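Local coordinates for L544 (Acanthamoeba polyphaga mimivirus, PDB 4AMQ), which probably acts as a nucleotidyl transferase, a mimivirus enzyme that joins a metal-binding transferase domain to a helical domain, at residues 235-240 with 248-253. Sequence-based numbering, arbitrary orientation.
Sequences LKLANY and LFPLRF
Leu-237 and Pro-250 illustrate how a short turn can pack on a helix through branched tips and a proline ring, without polar bonding between them. Along the leucine, CB stands back from the helix, 5.2 Å from Pro-250 CB; CG comes closer, 4.1 Å from that same atom, and the two methyls then divide the work. CD2 lies against the proline ring, 3.7 Å from Pro-250 CG, whereas CD1 reaches Leu-251 CD2 at 4.0 Å, the two leucines crossing at about a right angle. With CG anti to its carbonyl carbon (chi1 -74°), Leu-237 brings its fork up to the helix although the CA-CB bond itself runs across it; Phe-364 and Ile-368 of helix 334-368 also touch it. The contact joins the later part of the loop after strand 209-217, with its 3-10 segment at 237-238, to helix 248-254, both within the helical domain of this transferase. Pro-250 has further neighbours: Tyr-240 CE2 approaches its CG obliquely at 3.9 Å, while the tyrosine hydroxyl hydrogen-bonds to Gln-234 O. About one turn on from Pro-250, Phe-253 offers a ring face to Leu-235 CD1, a CH-pi contact 4.1 Å from the ring centroid and 8° off its normal, as Leu-235 CD2 rests 4.0 Å from Phe-253 CB.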
loop_
_atom_site.group_PDB
_atom_site.type_symbol
_atom_site.label_atom_id
_atom_site.label_comp_id
_atom_site.label_asym_id
_atom_site.label_seq_id
_atom_site.Cartn_x
_atom_site.Cartn_y
_atom_site.Cartn_z
ATOM N N LEU A 235 4.994 -11.777 -9.548
ATOM C CA LEU A 235 4.355 -12.761 -10.420
ATOM C C LEU A 235 5.246 -13.975 -10.677
ATOM O O LEU A 235 4.889 -14.863 -11.450
ATOM C CB LEU A 235 3.940 -12.126 -11.750
ATOM C CG LEU A 235 2.770 -11.140 -11.716
ATOM C CD1 LEU A 235 2.484 -10.604 -13.111
ATOM C CD2 LEU A 235 1.531 -11.797 -11.128
ATOM N N LYS A 236 6.405 -14.008 -10.027
ATOM C CA LYS A 236 7.334 -15.124 -10.179
ATOM C C LYS A 236 7.358 -15.995 -8.929
ATOM O O LYS A 236 7.673 -15.519 -7.841
ATOM C CB LYS A 236 8.743 -14.612 -10.478
ATOM C CG LYS A 236 8.832 -13.695 -11.681
ATOM C CD LYS A 236 10.273 -13.297 -11.951
ATOM C CE LYS A 236 10.366 -12.291 -13.084
ATOM N NZ LYS A 236 9.862 -12.850 -14.369
ATOM N N LEU A 237 7.032 -17.274 -9.090
ATOM C CA LEU A 237 7.009 -18.203 -7.965
ATOM C C LEU A 237 8.402 -18.441 -7.401
ATOM O O LEU A 237 8.552 -18.876 -6.260
ATOM C CB LEU A 237 6.378 -19.534 -8.372
ATOM C CG LEU A 237 4.862 -19.535 -8.558
ATOM C CD1 LEU A 237 4.389 -20.927 -8.937
ATOM C CD2 LEU A 237 4.165 -19.044 -7.291
ATOM N N ALA A 238 9.419 -18.157 -8.207
ATOM C CA ALA A 238 10.802 -18.333 -7.782
ATOM C C ALA A 238 11.169 -17.369 -6.657
ATOM O O ALA A 238 12.008 -17.680 -5.811
ATOM C CB ALA A 238 11.742 -18.153 -8.964
ATOM N N ASN A 239 10.539 -16.198 -6.650
ATOM C CA ASN A 239 10.855 -15.170 -5.664
ATOM C C ASN A 239 10.075 -15.329 -4.363
ATOM O O ASN A 239 10.019 -14.406 -3.548
ATOM C CB ASN A 239 10.618 -13.778 -6.249
ATOM C CG ASN A 239 11.263 -13.600 -7.611
ATOM O OD1 ASN A 239 10.925 -12.677 -8.352
ATOM N ND2 ASN A 239 12.192 -14.490 -7.949
ATOM N N TYR A 240 9.479 -16.502 -4.171
ATOM C CA TYR A 240 8.726 -16.789 -2.957
ATOM C C TYR A 240 9.370 -17.909 -2.158
ATOM O O TYR A 240 9.849 -18.893 -2.721
ATOM C CB TYR A 240 7.280 -17.160 -3.294
ATOM C CG TYR A 240 6.458 -15.996 -3.791
ATOM C CD1 TYR A 240 5.855 -15.119 -2.898
ATOM C CD2 TYR A 240 6.288 -15.771 -5.151
ATOM C CE1 TYR A 240 5.107 -14.050 -3.346
ATOM C CE2 TYR A 240 5.540 -14.705 -5.607
ATOM C CZ TYR A 240 4.952 -13.848 -4.701
ATOM O OH TYR A 240 4.204 -12.782 -5.143
ATOM N N LEU A 248 -0.514 -17.893 -4.641
ATOM C CA LEU A 248 -1.710 -18.140 -5.438
ATOM C C LEU A 248 -1.907 -17.038 -6.475
ATOM O O LEU A 248 -2.528 -17.261 -7.513
ATOM C CB LEU A 248 -2.954 -18.226 -4.548
ATOM C CG LEU A 248 -3.093 -19.412 -3.592
ATOM C CD1 LEU A 248 -4.331 -19.238 -2.728
ATOM C CD2 LEU A 248 -3.151 -20.729 -4.350
ATOM N N PHE A 249 -1.384 -15.849 -6.181
ATOM C CA PHE A 249 -1.526 -14.695 -7.067
ATOM C C PHE A 249 -0.833 -14.900 -8.420
ATOM O O PHE A 249 -1.397 -14.561 -9.460
ATOM C CB PHE A 249 -1.018 -13.416 -6.387
ATOM C CG PHE A 249 -1.915 -12.910 -5.287
ATOM C CD1 PHE A 249 -2.123 -13.659 -4.139
ATOM C CD2 PHE A 249 -2.557 -11.686 -5.406
ATOM C CE1 PHE A 249 -2.952 -13.191 -3.128
ATOM C CE2 PHE A 249 -3.385 -11.216 -4.400
ATOM C CZ PHE A 249 -3.581 -11.969 -3.259
ATOM N N PRO A 250 0.395 -15.439 -8.415
ATOM C CA PRO A 250 0.993 -15.800 -9.709
ATOM C C PRO A 250 0.156 -16.857 -10.431
ATOM O O PRO A 250 0.005 -16.793 -11.651
ATOM C CB PRO A 250 2.355 -16.381 -9.317
ATOM C CG PRO A 250 2.675 -15.732 -8.010
ATOM C CD PRO A 250 1.354 -15.579 -7.305
ATOM N N LEU A 251 -0.393 -17.808 -9.682
ATOM C CA LEU A 251 -1.227 -18.848 -10.276
ATOM C C LEU A 251 -2.480 -18.257 -10.912
ATOM O O LEU A 251 -2.888 -18.672 -11.993
ATOM C CB LEU A 251 -1.612 -19.904 -9.237
ATOM C CG LEU A 251 -0.472 -20.683 -8.578
ATOM C CD1 LEU A 251 -1.031 -21.780 -7.685
ATOM C CD2 LEU A 251 0.462 -21.268 -9.627
ATOM N N ARG A 252 -3.091 -17.286 -10.238
ATOM C CA ARG A 252 -4.290 -16.647 -10.766
ATOM C C ARG A 252 -3.980 -15.939 -12.082
ATOM O O ARG A 252 -4.790 -15.948 -13.007
ATOM C CB ARG A 252 -4.896 -15.671 -9.752
ATOM C CG ARG A 252 -6.160 -14.974 -10.253
ATOM C CD ARG A 252 -6.850 -14.180 -9.153
ATOM N NE ARG A 252 -5.988 -13.143 -8.593
ATOM C CZ ARG A 252 -6.351 -12.311 -7.622
ATOM N NH1 ARG A 252 -7.567 -12.387 -7.093
ATOM N NH2 ARG A 252 -5.495 -11.401 -7.177
ATOM N N PHE A 253 -2.802 -15.331 -12.166
ATOM C CA PHE A 253 -2.378 -14.701 -13.405
ATOM C C PHE A 253 -2.182 -15.756 -14.492
ATOM O O PHE A 253 -2.612 -15.573 -15.629
ATOM C CB PHE A 253 -1.091 -13.899 -13.205
ATOM C CG PHE A 253 -0.612 -13.207 -14.452
ATOM C CD1 PHE A 253 -1.094 -11.953 -14.793
ATOM C CD2 PHE A 253 0.314 -13.816 -15.289
ATOM C CE1 PHE A 253 -0.659 -11.314 -15.946
ATOM C CE2 PHE A 253 0.753 -13.184 -16.438
ATOM C CZ PHE A 253 0.267 -11.929 -16.767
#